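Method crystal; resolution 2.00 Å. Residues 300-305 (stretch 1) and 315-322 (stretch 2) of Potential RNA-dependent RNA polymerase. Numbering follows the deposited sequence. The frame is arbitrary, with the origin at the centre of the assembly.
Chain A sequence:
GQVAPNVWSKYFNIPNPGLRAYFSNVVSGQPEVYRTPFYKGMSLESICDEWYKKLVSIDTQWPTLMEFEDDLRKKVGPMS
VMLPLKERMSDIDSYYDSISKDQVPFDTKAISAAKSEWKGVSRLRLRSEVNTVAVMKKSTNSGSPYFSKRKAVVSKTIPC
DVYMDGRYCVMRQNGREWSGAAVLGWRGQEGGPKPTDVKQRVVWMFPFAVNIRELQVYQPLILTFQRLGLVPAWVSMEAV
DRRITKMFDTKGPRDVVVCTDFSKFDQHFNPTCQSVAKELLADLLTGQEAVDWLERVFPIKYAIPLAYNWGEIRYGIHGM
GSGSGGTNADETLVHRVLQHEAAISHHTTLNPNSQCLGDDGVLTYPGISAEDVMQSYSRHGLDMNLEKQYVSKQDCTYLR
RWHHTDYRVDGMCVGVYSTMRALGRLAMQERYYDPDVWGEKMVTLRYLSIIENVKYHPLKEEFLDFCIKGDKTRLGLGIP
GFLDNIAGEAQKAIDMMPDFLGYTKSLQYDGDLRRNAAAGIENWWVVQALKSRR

Stretch 1 300-305: IKYAIP
Stretch 2 (315-322) YGIHGMGS

Residues 300-305 and 315-322 run antiparallel, Tyr302 facing His318 (CA to CA 5.3 Å), Ala303 facing Ile317 (CA to CA 4.2 Å) and Pro305 facing Tyr315 (CA to CA 4.6 Å); at Lys301 the pairing slips by two residues, to Gly321 (CA to CA 5.4 Å). Stretch 1 turns at Lys301 and Tyr302 (phi/psi -64/-18° and -101/0°), where Ala303 N bonds Ile300 O (3.0 Å), then extends from Ile304 (-64/139°); Ile317 and His318 are extended (-73/156° and -157/180°).

Two backbone hydrogen bonds join the stretches: His318 N to Tyr302 O (2.8 Å, 159°) and Gly321 N to Lys301 O (3.2 Å, 142°). Ile317 CA also approaches Tyr302 O (3.4 Å).

His318 (chi1 50°, chi2 72°) uses both ring nitrogens as donors, ND1 to Gly319 O (2.7 Å) and NE2 to Ile304 O (2.9 Å), so the ring is doubly protonated. Tyr302 C and Ala303 N cover one ring face.

One water bridges Ala303 O (2.8 Å) and Gly316 N (2.7 Å) where the backbones do not bond directly.

Apolar contacts complete the interface. Tyr302 (m, chi2 -67°) brings CE1 to 3.8 Å from CE of Met320 (t, p, p), whose SD lies 3.6 Å from CD of Lys301 (p, t, p, p). Ala303 CB meets Ile317 CG2 at 4.1 Å, and Pro305 CG meets CD2 of Tyr315 (m, chi2 82°) at 3.7 Å.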

# COMPACT_ATOMS: atom_id res chain seq x y z
N ILE A 300 10.66 3.99 -16.31
CA ILE A 300 9.39 4.61 -16.74
C ILE A 300 8.57 5.06 -15.55
O ILE A 300 7.92 6.12 -15.59
CB ILE A 300 8.60 3.63 -17.64
CG1 ILE A 300 9.32 3.45 -18.97
CG2 ILE A 300 7.15 4.10 -17.84
CD1 ILE A 300 8.79 2.28 -19.76
N LYS A 301 8.56 4.28 -14.46
CA LYS A 301 7.72 4.64 -13.32
C LYS A 301 8.16 5.95 -12.68
O LYS A 301 7.38 6.56 -11.94
CB LYS A 301 7.72 3.51 -12.30
CG LYS A 301 9.10 3.31 -11.61
CD LYS A 301 9.11 2.16 -10.59
CE LYS A 301 9.35 0.81 -11.26
NZ LYS A 301 10.78 0.61 -11.66
N TYR A 302 9.40 6.41 -12.95
CA TYR A 302 9.93 7.66 -12.43
C TYR A 302 9.88 8.81 -13.43
O TYR A 302 10.32 9.91 -13.11
CB TYR A 302 11.37 7.45 -11.95
CG TYR A 302 11.49 6.32 -10.95
CD1 TYR A 302 10.90 6.44 -9.70
CD2 TYR A 302 12.14 5.13 -11.27
CE1 TYR A 302 10.97 5.40 -8.77
CE2 TYR A 302 12.22 4.08 -10.33
CZ TYR A 302 11.63 4.24 -9.09
OH TYR A 302 11.68 3.24 -8.13
N ALA A 303 9.37 8.57 -14.64
CA ALA A 303 9.37 9.60 -15.67
C ALA A 303 8.10 9.63 -16.53
O ALA A 303 8.00 10.50 -17.40
CB ALA A 303 10.59 9.43 -16.60
N ILE A 304 7.15 8.72 -16.32
CA ILE A 304 6.00 8.61 -17.23
C ILE A 304 5.17 9.88 -17.17
O ILE A 304 5.01 10.46 -16.08
CB ILE A 304 5.15 7.36 -16.89
CG1 ILE A 304 4.11 7.06 -17.98
CG2 ILE A 304 4.50 7.51 -15.50
CD1 ILE A 304 3.42 5.72 -17.80
N PRO A 305 4.66 10.40 -18.30
CA PRO A 305 3.79 11.58 -18.23
C PRO A 305 2.54 11.27 -17.43
O PRO A 305 2.18 10.11 -17.22
CB PRO A 305 3.46 11.87 -19.71
CG PRO A 305 4.61 11.23 -20.48
CD PRO A 305 4.93 9.99 -19.70
N TYR A 315 4.62 16.50 -17.97
CA TYR A 315 5.82 15.75 -18.33
C TYR A 315 6.95 16.02 -17.34
O TYR A 315 6.88 16.95 -16.54
CB TYR A 315 6.29 16.09 -19.76
CG TYR A 315 5.22 15.87 -20.82
CD1 TYR A 315 4.25 16.83 -21.06
CD2 TYR A 315 5.18 14.70 -21.55
CE1 TYR A 315 3.25 16.62 -22.04
CE2 TYR A 315 4.20 14.47 -22.52
CZ TYR A 315 3.24 15.44 -22.76
OH TYR A 315 2.27 15.19 -23.72
N GLY A 316 8.00 15.21 -17.42
CA GLY A 316 9.20 15.39 -16.62
C GLY A 316 9.39 14.26 -15.60
O GLY A 316 8.48 13.48 -15.31
N ILE A 317 10.61 14.18 -15.06
CA ILE A 317 10.88 13.14 -14.07
C ILE A 317 10.17 13.48 -12.75
O ILE A 317 9.86 14.64 -12.46
CB ILE A 317 12.38 12.91 -13.85
CG1 ILE A 317 13.07 14.16 -13.30
CG2 ILE A 317 13.04 12.42 -15.14
CD1 ILE A 317 14.49 13.90 -12.78
N HIS A 318 9.90 12.45 -11.96
CA HIS A 318 9.14 12.63 -10.73
C HIS A 318 9.48 11.47 -9.78
O HIS A 318 10.29 10.60 -10.11
CB HIS A 318 7.64 12.72 -11.03
CG HIS A 318 7.13 11.61 -11.91
ND1 HIS A 318 6.99 10.31 -11.48
CD2 HIS A 318 6.73 11.62 -13.20
CE1 HIS A 318 6.52 9.57 -12.46
NE2 HIS A 318 6.35 10.33 -13.52
N GLY A 319 8.87 11.49 -8.61
CA GLY A 319 9.06 10.42 -7.66
C GLY A 319 8.34 9.15 -8.12
O GLY A 319 7.86 9.04 -9.25
N MET A 320 8.28 8.18 -7.21
CA MET A 320 7.62 6.92 -7.52
C MET A 320 6.18 7.15 -7.95
O MET A 320 5.38 7.69 -7.19
CB MET A 320 7.65 5.99 -6.32
CG MET A 320 6.79 4.77 -6.50
SD MET A 320 7.44 3.70 -7.80
CE MET A 320 8.82 2.95 -6.89
N GLY A 321 5.86 6.73 -9.18
CA GLY A 321 4.48 6.78 -9.61
C GLY A 321 3.67 5.76 -8.83
O GLY A 321 3.68 4.58 -9.17
N SER A 322 3.01 6.21 -7.77
CA SER A 322 2.27 5.34 -6.86
C SER A 322 1.20 4.55 -7.62
O SER A 322 0.12 5.10 -7.88
CB SER A 322 1.61 6.16 -5.74
OG SER A 322 2.45 7.25 -5.34
O HOH W 1 8.25 12.89 -18.85
O HOH W 2 5.74 13.20 -16.01